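Local coordinates for protein predicted protease of the collagenase family (Methanopyrus kandleri, PDB 5D88) that binds zinc on a TIM-barrel fold and probably acts as a peptidase of the U32 family, at residues G43-V48 and Q81-F86; R187-A192 and E244-A249; P198-E203 and P227-V232. One frame throughout, in Å; residues are numbered along the deposited sequence. Where two conformers were deposited one is given.

Interaction 1 (G43-V48 and Q81-F86); sequences GIVVPV and QALMDF
Val46 O takes the straightest hydrogen bond of this contact and a CA-H...O contact besides, two grips in all. Leu83 N donates to Val46 O over 2.8 Å in a nearly straight line, 176° at the hydrogen, but it stands 45° out of the carbonyl plane; Ala82 CA adds the CA-H...O contact to the same oxygen. Gln81 O and Leu83 O are gripped by the same pattern, with Val45 CA and Pro47 CA as the respective C-H partners. The pairing belongs to two neighbouring parallel strands of a TIM barrel, 43-47 and 79-83, joined through helix 63-75 as one beta-alpha-beta unit. Three more bonds complete the ladder. Gln81 N reaches Ile44 O and Val46 N reaches Gln81 O, both nearly along the C=O axis, whereas Val48 N meets Leu83 O from above the carbonyl plane at 3.0 Å, just past the end of strand 43-47.

Val45, Pro47, Gln81 and Leu83 share one face of the sheet. Val45 puts CG1 anti to its backbone N (chi1 176°), so this methyl crosses obliquely to Leu83 CB at 3.7 Å, while CG2 turns to the amide end of Gln81. That end is carried out by an extended chain, and its OE1 accepts a hydrogen bond from Arg187. On the other face lie Val46 and Ala82; Val46 packs on Ile69 and Val70 of helix 63-75, and Ala82 on Leu109 of helix 98-113. Beyond the ladder, Val48 spreads its two methyls over the neighbouring segment: CG1 lies 3.9 Å from Ala82 CB, and CG2, in the crowded position between backbone N and carbonyl carbon, rests 3.7 Å from Met84 CB.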
loop_
_atom_site.group_PDB
_atom_site.type_symbol
_atom_site.label_atom_id
_atom_site.label_comp_id
_atom_site.label_asym_id
_atom_site.label_seq_id
_atom_site.Cartn_x
_atom_site.Cartn_y
_atom_site.Cartn_z
ATOM N N GLY A 43 -24.949 13.205 6.086
ATOM C CA GLY A 43 -23.985 13.030 7.153
ATOM C C GLY A 43 -22.664 13.695 6.838
ATOM O O GLY A 43 -22.437 14.203 5.737
ATOM N N ILE A 44 -21.802 13.705 7.845
ATOM C CA ILE A 44 -20.440 14.186 7.698
ATOM C C ILE A 44 -19.470 13.070 8.057
ATOM O O ILE A 44 -19.792 12.140 8.811
ATOM C CB ILE A 44 -20.168 15.446 8.548
ATOM C CG1 ILE A 44 -20.464 15.161 10.020
ATOM C CG2 ILE A 44 -21.003 16.619 8.021
ATOM C CD1 ILE A 44 -19.608 15.920 10.974
ATOM N N VAL A 45 -18.271 13.171 7.478
ATOM C CA VAL A 45 -17.150 12.266 7.717
ATOM C C VAL A 45 -16.054 13.104 8.345
ATOM O O VAL A 45 -15.608 14.085 7.744
ATOM C CB VAL A 45 -16.667 11.612 6.410
ATOM C CG1 VAL A 45 -15.438 10.747 6.635
ATOM C CG2 VAL A 45 -17.781 10.809 5.805
ATOM N N VAL A 46 -15.630 12.741 9.551
ATOM C CA VAL A 46 -14.698 13.546 10.324
ATOM C C VAL A 46 -13.442 12.722 10.598
ATOM O O VAL A 46 -13.528 11.601 11.125
ATOM C CB VAL A 46 -15.336 14.065 11.631
ATOM C CG1 VAL A 46 -15.817 12.944 12.498
ATOM C CG2 VAL A 46 -14.369 14.931 12.395
ATOM N N PRO A 47 -12.259 13.215 10.236
ATOM C CA PRO A 47 -11.018 12.476 10.513
ATOM C C PRO A 47 -10.769 12.386 12.002
ATOM O O PRO A 47 -10.776 13.408 12.697
ATOM C CB PRO A 47 -9.930 13.325 9.836
ATOM C CG PRO A 47 -10.635 14.235 8.962
ATOM C CD PRO A 47 -11.981 14.481 9.547
ATOM N N VAL A 48 -10.488 11.174 12.476
ATOM C CA VAL A 48 -10.078 11.003 13.868
ATOM C C VAL A 48 -8.563 10.851 13.836
ATOM O O VAL A 48 -8.006 9.753 13.931
ATOM C CB VAL A 48 -10.816 9.853 14.579
ATOM C CG1 VAL A 48 -12.265 10.284 14.851
ATOM C CG2 VAL A 48 -10.782 8.559 13.780
ATOM N N GLN A 81 -19.759 9.860 10.598
ATOM C CA GLN A 81 -18.817 8.763 10.488
ATOM C C GLN A 81 -17.410 9.258 10.780
ATOM O O GLN A 81 -17.019 10.356 10.376
ATOM C CB GLN A 81 -18.881 8.109 9.111
ATOM C CG GLN A 81 -20.207 7.409 8.866
ATOM C CD GLN A 81 -20.366 6.842 7.468
ATOM O OE1 GLN A 81 -19.623 7.175 6.545
ATOM N NE2 GLN A 81 -21.367 5.987 7.302
ATOM N N ALA A 82 -16.682 8.453 11.540
ATOM C CA ALA A 82 -15.274 8.689 11.808
ATOM C C ALA A 82 -14.450 8.159 10.647
ATOM O O ALA A 82 -14.636 7.016 10.220
ATOM C CB ALA A 82 -14.859 7.977 13.100
ATOM N N LEU A 83 -13.521 8.973 10.164
ATOM C CA LEU A 83 -12.550 8.558 9.157
ATOM C C LEU A 83 -11.279 8.126 9.874
ATOM O O LEU A 83 -10.574 8.951 10.471
ATOM C CB LEU A 83 -12.278 9.689 8.166
ATOM C CG LEU A 83 -11.293 9.418 7.026
ATOM C CD1 LEU A 83 -11.836 8.331 6.079
ATOM C CD2 LEU A 83 -11.042 10.689 6.268
ATOM N N MET A 84 -10.999 6.830 9.809
ATOM C CA MET A 84 -9.853 6.195 10.471
ATOM C C MET A 84 -9.276 5.198 9.471
ATOM O O MET A 84 -9.207 3.998 9.709
ATOM C CB MET A 84 -10.264 5.505 11.774
ATOM C CG MET A 84 -9.077 5.115 12.626
ATOM S SD MET A 84 -9.590 4.424 14.198
ATOM C CE MET A 84 -10.386 2.979 13.594
ATOM N N ASP A 85 -8.868 5.705 8.304
ATOM C CA ASP A 85 -8.595 4.844 7.161
ATOM C C ASP A 85 -7.111 4.663 6.895
ATOM O O ASP A 85 -6.714 4.467 5.749
ATOM C CB ASP A 85 -9.310 5.342 5.908
ATOM C CG ASP A 85 -8.805 6.675 5.399
ATOM O OD1 ASP A 85 -8.084 7.389 6.092
ATOM O OD2 ASP A 85 -9.159 7.012 4.258
ATOM N N PHE A 86 -6.299 4.654 7.944
ATOM C CA PHE A 86 -4.895 4.309 7.799
ATOM C C PHE A 86 -4.709 3.031 6.993
ATOM O O PHE A 86 -5.478 2.069 7.119
ATOM C CB PHE A 86 -4.216 4.163 9.171
ATOM C CG PHE A 86 -4.792 3.095 10.052
ATOM C CD1 PHE A 86 -4.382 1.780 9.916
ATOM C CD2 PHE A 86 -5.705 3.423 11.045
ATOM C CE1 PHE A 86 -4.869 0.814 10.737
ATOM C CE2 PHE A 86 -6.205 2.456 11.891
ATOM C CZ PHE A 86 -5.793 1.142 11.734
#

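Interaction 2 (R187-A192 and E244-A249); sequences RTAVGA and EVFILA
Arg187 sends CG anti to its backbone N (chi1 178°), runs straight to CD and then bends at chi3 (-79°), which swings the guanidinium across to Glu244; Glu244 sets CG beside its own backbone N and stays extended beyond it. The two side chains cross obliquely, and the arginine takes hold side-on, with NE and NH2 both on the single oxygen OE1. NE donates to Glu244 OE1 over 2.9 Å along the anti lone pair, while NH2 meets that oxygen from above the carboxylate plane.

Backbone bonds zip strands 185-190 and 244-247, the last two of the TIM barrel, in parallel register. Phe246 N to Thr188 O and Val190 N to Phe246 O are each 2.8 Å long and lie nearly along the C=O axis; Leu248 N on Val190 O extends the series past the end of strand 244-247.

Along the face that carries Arg187, its CD packs 3.8 Å from Phe246 CB, and Leu248 CD1 sits 3.7 Å above the plane of the Phe246 ring, offset toward the rim. Opposite, Val190 and Ile247 lie side by side, with Ile247 CD1 3.8 Å from Val190 CB. Gly191 has a positive phi (90°), backbone angles that leave no room for a side chain beside the carbonyl oxygen of Val190.

Arg187 NH2 also hydrogen-bonds Gln81 OE1 and the group makes a cation-pi contact with Trp25, while Arg23 forms a salt bridge with Glu244 OE2. The buried carboxylate, bridged by Arg187 and Arg23, is probably held ionised.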
loop_
_atom_site.group_PDB
_atom_site.type_symbol
_atom_site.label_atom_id
_atom_site.label_comp_id
_atom_site.label_asym_id
_atom_site.label_seq_id
_atom_site.Cartn_x
_atom_site.Cartn_y
_atom_site.Cartn_z
ATOM N N ARG A 187 -20.219 3.307 -2.528
ATOM C CA ARG A 187 -19.961 4.725 -2.362
ATOM C C ARG A 187 -18.899 5.166 -3.354
ATOM O O ARG A 187 -17.981 4.405 -3.686
ATOM C CB ARG A 187 -19.483 5.001 -0.938
ATOM C CG ARG A 187 -19.123 6.440 -0.614
ATOM C CD ARG A 187 -18.610 6.576 0.831
ATOM N NE ARG A 187 -19.684 6.597 1.811
ATOM C CZ ARG A 187 -19.545 6.966 3.078
ATOM N NH1 ARG A 187 -18.366 7.364 3.548
ATOM N NH2 ARG A 187 -20.593 6.939 3.885
ATOM N N THR A 188 -19.024 6.414 -3.804
ATOM C CA THR A 188 -18.020 7.069 -4.626
ATOM C C THR A 188 -17.485 8.287 -3.894
ATOM O O THR A 188 -18.250 9.036 -3.277
ATOM C CB THR A 188 -18.604 7.492 -5.982
ATOM O OG1 THR A 188 -17.620 8.216 -6.715
ATOM C CG2 THR A 188 -19.836 8.367 -5.810
ATOM N N ALA A 189 -16.171 8.459 -3.943
ATOM C CA ALA A 189 -15.496 9.605 -3.346
ATOM C C ALA A 189 -15.143 10.593 -4.437
ATOM O O ALA A 189 -14.489 10.220 -5.409
ATOM C CB ALA A 189 -14.223 9.174 -2.622
ATOM N N VAL A 190 -15.563 11.848 -4.263
ATOM C CA VAL A 190 -15.336 12.915 -5.240
ATOM C C VAL A 190 -14.267 13.863 -4.716
ATOM O O VAL A 190 -14.405 14.421 -3.622
ATOM C CB VAL A 190 -16.630 13.688 -5.525
ATOM C CG1 VAL A 190 -16.388 14.775 -6.569
ATOM C CG2 VAL A 190 -17.733 12.707 -5.942
ATOM N N GLY A 191 -13.239 14.089 -5.523
ATOM C CA GLY A 191 -12.109 14.875 -5.100
ATOM C C GLY A 191 -11.034 14.042 -4.471
ATOM O O GLY A 191 -10.200 14.574 -3.729
ATOM N N ALA A 192 -11.049 12.743 -4.730
ATOM C CA ALA A 192 -10.133 11.793 -4.130
ATOM C C ALA A 192 -9.111 11.336 -5.157
ATOM O O ALA A 192 -9.340 11.393 -6.366
ATOM C CB ALA A 192 -10.895 10.592 -3.582
ATOM N N GLU A 244 -24.181 6.030 -2.540
ATOM C CA GLU A 244 -23.705 7.078 -1.646
ATOM C C GLU A 244 -22.637 7.873 -2.355
ATOM O O GLU A 244 -21.815 7.296 -3.071
ATOM C CB GLU A 244 -23.096 6.512 -0.359
ATOM C CG GLU A 244 -24.071 5.689 0.433
ATOM C CD GLU A 244 -23.505 5.113 1.719
ATOM O OE1 GLU A 244 -22.369 5.467 2.130
ATOM O OE2 GLU A 244 -24.219 4.284 2.329
ATOM N N VAL A 245 -22.633 9.184 -2.118
ATOM C CA VAL A 245 -21.636 10.094 -2.657
ATOM C C VAL A 245 -20.946 10.753 -1.484
ATOM O O VAL A 245 -21.611 11.276 -0.585
ATOM C CB VAL A 245 -22.255 11.162 -3.581
ATOM C CG1 VAL A 245 -21.192 12.130 -4.058
ATOM C CG2 VAL A 245 -22.898 10.512 -4.765
ATOM N N PHE A 246 -19.624 10.725 -1.495
ATOM C CA PHE A 246 -18.806 11.302 -0.437
ATOM C C PHE A 246 -17.981 12.411 -1.064
ATOM O O PHE A 246 -17.107 12.148 -1.898
ATOM C CB PHE A 246 -17.936 10.218 0.192
ATOM C CG PHE A 246 -16.897 10.713 1.149
ATOM C CD1 PHE A 246 -17.102 11.816 1.961
ATOM C CD2 PHE A 246 -15.694 10.030 1.254
ATOM C CE1 PHE A 246 -16.099 12.237 2.846
ATOM C CE2 PHE A 246 -14.703 10.443 2.149
ATOM C CZ PHE A 246 -14.911 11.546 2.937
ATOM N N ILE A 247 -18.264 13.642 -0.662
ATOM C CA ILE A 247 -17.565 14.813 -1.175
ATOM C C ILE A 247 -16.392 15.128 -0.258
ATOM O O ILE A 247 -16.588 15.453 0.917
ATOM C CB ILE A 247 -18.513 16.014 -1.264
ATOM C CG1 ILE A 247 -19.734 15.657 -2.104
ATOM C CG2 ILE A 247 -17.775 17.213 -1.799
ATOM C CD1 ILE A 247 -19.394 15.238 -3.499
ATOM N N LEU A 248 -15.167 15.066 -0.794
ATOM C CA LEU A 248 -14.000 15.459 -0.002
ATOM C C LEU A 248 -13.749 16.959 -0.076
ATOM O O LEU A 248 -13.737 17.647 0.945
ATOM C CB LEU A 248 -12.741 14.748 -0.475
ATOM C CG LEU A 248 -12.492 13.353 -0.005
ATOM C CD1 LEU A 248 -13.491 12.512 -0.733
ATOM C CD2 LEU A 248 -11.079 12.940 -0.308
ATOM N N ALA A 249 -13.498 17.459 -1.275
ATOM C CA ALA A 249 -13.173 18.864 -1.494
ATOM C C ALA A 249 -14.400 19.587 -2.033
ATOM O O ALA A 249 -14.884 19.274 -3.125
ATOM C CB ALA A 249 -11.999 18.981 -2.452
#

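Interaction 3 (P198-E203 and P227-V232); sequences PVAFFE and PMRERV
Val199 occupies the N-cap position of helix 200-213, its carbonyl oxygen accepting from Glu203 N and, weakly, from Phe202 N, while 227-232 passes this first turn as an irregular loop. The motif is a salt-bridge network in which Glu203 is held by Arg229 and Arg231. Glu203 leaves the helix with CG anti to its backbone N (chi1 -173°) and runs extended to the carboxylate.

Arg229 comes end-on, placing both NH1 and NH2 on OE1; NH2 meets Glu203 OE1 at 2.9 Å nearly along the C-O axis, and NH1 approaches from above the carboxylate plane. Arg231 crosses Glu203 at about a right angle and binds side-on, NE to OE1 and NH2 to OE2, with the two flat groups nearly coplanar (28°). OE1 thus accepts three N-H groups. Arg231 CG lies 3.5 Å over the centre of the Arg229 guanidinium. The concentrated positive charge probably keeps Glu203 ionised; Asp197 and Glu226, in salt bridges to Arg229 and Arg231 respectively, probably offset it.

Next to the network, Met228 SD sits 4.1 Å from Val199 CG1. The second subunit borders this region, where Arg156 of that subunit hydrogen-bonds Met228 O. Glu203 OE2 also accepts from Asn223 ND2, and the shortest of the four bonds between the two segments runs to its syn lone pair from Arg231 NH2, at 2.7 Å.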
loop_
_atom_site.group_PDB
_atom_site.type_symbol
_atom_site.label_atom_id
_atom_site.label_comp_id
_atom_site.label_asym_id
_atom_site.label_seq_id
_atom_site.Cartn_x
_atom_site.Cartn_y
_atom_site.Cartn_z
ATOM N N PRO A 198 0.911 7.208 -9.350
ATOM C CA PRO A 198 2.120 6.379 -9.187
ATOM C C PRO A 198 2.643 6.238 -7.750
ATOM O O PRO A 198 3.249 5.214 -7.426
ATOM C CB PRO A 198 3.140 7.093 -10.079
ATOM C CG PRO A 198 2.630 8.541 -10.168
ATOM C CD PRO A 198 1.135 8.357 -10.256
ATOM N N VAL A 199 2.458 7.222 -6.875
ATOM C CA VAL A 199 3.084 7.179 -5.557
ATOM C C VAL A 199 2.074 7.291 -4.419
ATOM O O VAL A 199 2.474 7.279 -3.253
ATOM C CB VAL A 199 4.194 8.241 -5.420
ATOM C CG1 VAL A 199 5.141 8.189 -6.611
ATOM C CG2 VAL A 199 3.645 9.576 -5.277
ATOM N N ALA A 200 0.768 7.332 -4.716
ATOM C CA ALA A 200 -0.224 7.558 -3.665
ATOM C C ALA A 200 -0.137 6.508 -2.560
ATOM O O ALA A 200 -0.287 6.840 -1.384
ATOM C CB ALA A 200 -1.629 7.595 -4.265
ATOM N N PHE A 201 0.037 5.234 -2.931
ATOM C CA PHE A 201 0.210 4.125 -1.983
ATOM C C PHE A 201 1.214 4.487 -0.883
ATOM O O PHE A 201 0.938 4.364 0.321
ATOM C CB PHE A 201 0.629 2.948 -2.889
ATOM C CG PHE A 201 1.203 1.734 -2.260
ATOM C CD1 PHE A 201 0.925 1.314 -0.993
ATOM C CD2 PHE A 201 1.936 0.885 -3.096
ATOM C CE1 PHE A 201 1.484 0.096 -0.514
ATOM C CE2 PHE A 201 2.476 -0.278 -2.663
ATOM C CZ PHE A 201 2.249 -0.693 -1.363
ATOM N N PHE A 202 2.375 4.989 -1.295
ATOM C CA PHE A 202 3.453 5.264 -0.366
ATOM C C PHE A 202 3.164 6.518 0.447
ATOM O O PHE A 202 3.469 6.575 1.643
ATOM C CB PHE A 202 4.759 5.399 -1.151
ATOM C CG PHE A 202 5.069 4.175 -1.973
ATOM C CD1 PHE A 202 5.673 3.076 -1.380
ATOM C CD2 PHE A 202 4.707 4.104 -3.309
ATOM C CE1 PHE A 202 5.936 1.936 -2.107
ATOM C CE2 PHE A 202 4.955 2.952 -4.057
ATOM C CZ PHE A 202 5.572 1.867 -3.455
ATOM N N GLU A 203 2.581 7.530 -0.196
ATOM C CA GLU A 203 2.298 8.779 0.493
ATOM C C GLU A 203 1.194 8.598 1.525
ATOM O O GLU A 203 1.266 9.170 2.619
ATOM C CB GLU A 203 1.943 9.856 -0.519
ATOM C CG GLU A 203 1.808 11.237 0.096
ATOM C CD GLU A 203 1.606 12.318 -0.936
ATOM O OE1 GLU A 203 1.081 12.023 -2.027
ATOM O OE2 GLU A 203 1.968 13.474 -0.644
ATOM N N PRO A 227 6.980 16.726 -4.095
ATOM C CA PRO A 227 7.513 17.239 -5.371
ATOM C C PRO A 227 7.509 16.244 -6.526
ATOM O O PRO A 227 7.896 16.618 -7.645
ATOM C CB PRO A 227 8.951 17.622 -5.016
ATOM C CG PRO A 227 9.276 16.890 -3.786
ATOM C CD PRO A 227 8.023 16.557 -3.075
ATOM N N MET A 228 7.094 15.001 -6.303
ATOM C CA MET A 228 7.299 13.957 -7.306
ATOM C C MET A 228 6.341 14.023 -8.486
ATOM O O MET A 228 6.733 13.635 -9.595
ATOM C CB MET A 228 7.181 12.580 -6.656
ATOM C CG MET A 228 8.375 12.209 -5.839
ATOM S SD MET A 228 8.245 10.478 -5.309
ATOM C CE MET A 228 9.700 10.362 -4.288
ATOM N N ARG A 229 5.093 14.459 -8.303
ATOM C CA ARG A 229 4.160 14.415 -9.425
ATOM C C ARG A 229 2.952 15.294 -9.145
ATOM O O ARG A 229 2.764 15.800 -8.037
ATOM C CB ARG A 229 3.698 12.973 -9.719
ATOM C CG ARG A 229 2.521 12.471 -8.876
ATOM C CD ARG A 229 2.836 12.420 -7.432
ATOM N NE ARG A 229 1.821 11.682 -6.659
ATOM C CZ ARG A 229 1.670 11.769 -5.337
ATOM N NH1 ARG A 229 2.424 12.597 -4.616
ATOM N NH2 ARG A 229 0.750 11.052 -4.733
ATOM N N GLU A 230 2.126 15.440 -10.182
ATOM C CA GLU A 230 0.785 16.002 -10.078
ATOM C C GLU A 230 -0.158 14.876 -9.688
ATOM O O GLU A 230 -0.317 13.903 -10.436
ATOM C CB GLU A 230 0.351 16.634 -11.408
ATOM C CG GLU A 230 -1.010 17.346 -11.394
ATOM C CD GLU A 230 -1.029 18.627 -10.537
ATOM O OE1 GLU A 230 0.056 19.179 -10.238
ATOM O OE2 GLU A 230 -2.137 19.083 -10.162
ATOM N N ARG A 231 -0.746 14.981 -8.502
ATOM C CA ARG A 231 -1.580 13.900 -8.002
ATOM C C ARG A 231 -2.763 13.632 -8.929
ATOM O O ARG A 231 -3.372 14.549 -9.479
ATOM C CB ARG A 231 -2.061 14.234 -6.589
ATOM C CG ARG A 231 -0.926 14.211 -5.562
ATOM C CD ARG A 231 -1.429 14.184 -4.125
ATOM N NE ARG A 231 -0.319 14.332 -3.186
ATOM C CZ ARG A 231 0.246 15.498 -2.930
ATOM N NH1 ARG A 231 -0.236 16.589 -3.505
ATOM N NH2 ARG A 231 1.276 15.583 -2.115
ATOM N N VAL A 232 -3.117 12.355 -9.082
ATOM C CA VAL A 232 -4.201 11.968 -9.993
ATOM C C VAL A 232 -5.493 12.018 -9.187
ATOM O O VAL A 232 -5.960 11.002 -8.634
ATOM C CB VAL A 232 -3.957 10.605 -10.638
ATOM C CG1 VAL A 232 -5.033 10.303 -11.693
ATOM C CG2 VAL A 232 -2.543 10.579 -11.290
#

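Interactions 1 and 2 belong to the same closed sheet and meet inside the barrel, although their centres are about 13 Å apart: Gln81 OE1 lies 2.8 Å from Arg187 NH2, a probable hydrogen bond, and Val45 CB packs 3.7 Å from Phe246 CE1. Interaction 3 is nested in the chain between the two strands of interaction 2. Its nearest atoms are about 4 Å from interaction 2 without touching, and its centre is about 22 Å from that of interaction 1. Zinc, bound by Cys88 and His209, lies about 12 Å from the Glu203 side chain; the Met84 side chain of interaction 1 is also about 12 Å from that of Cys88.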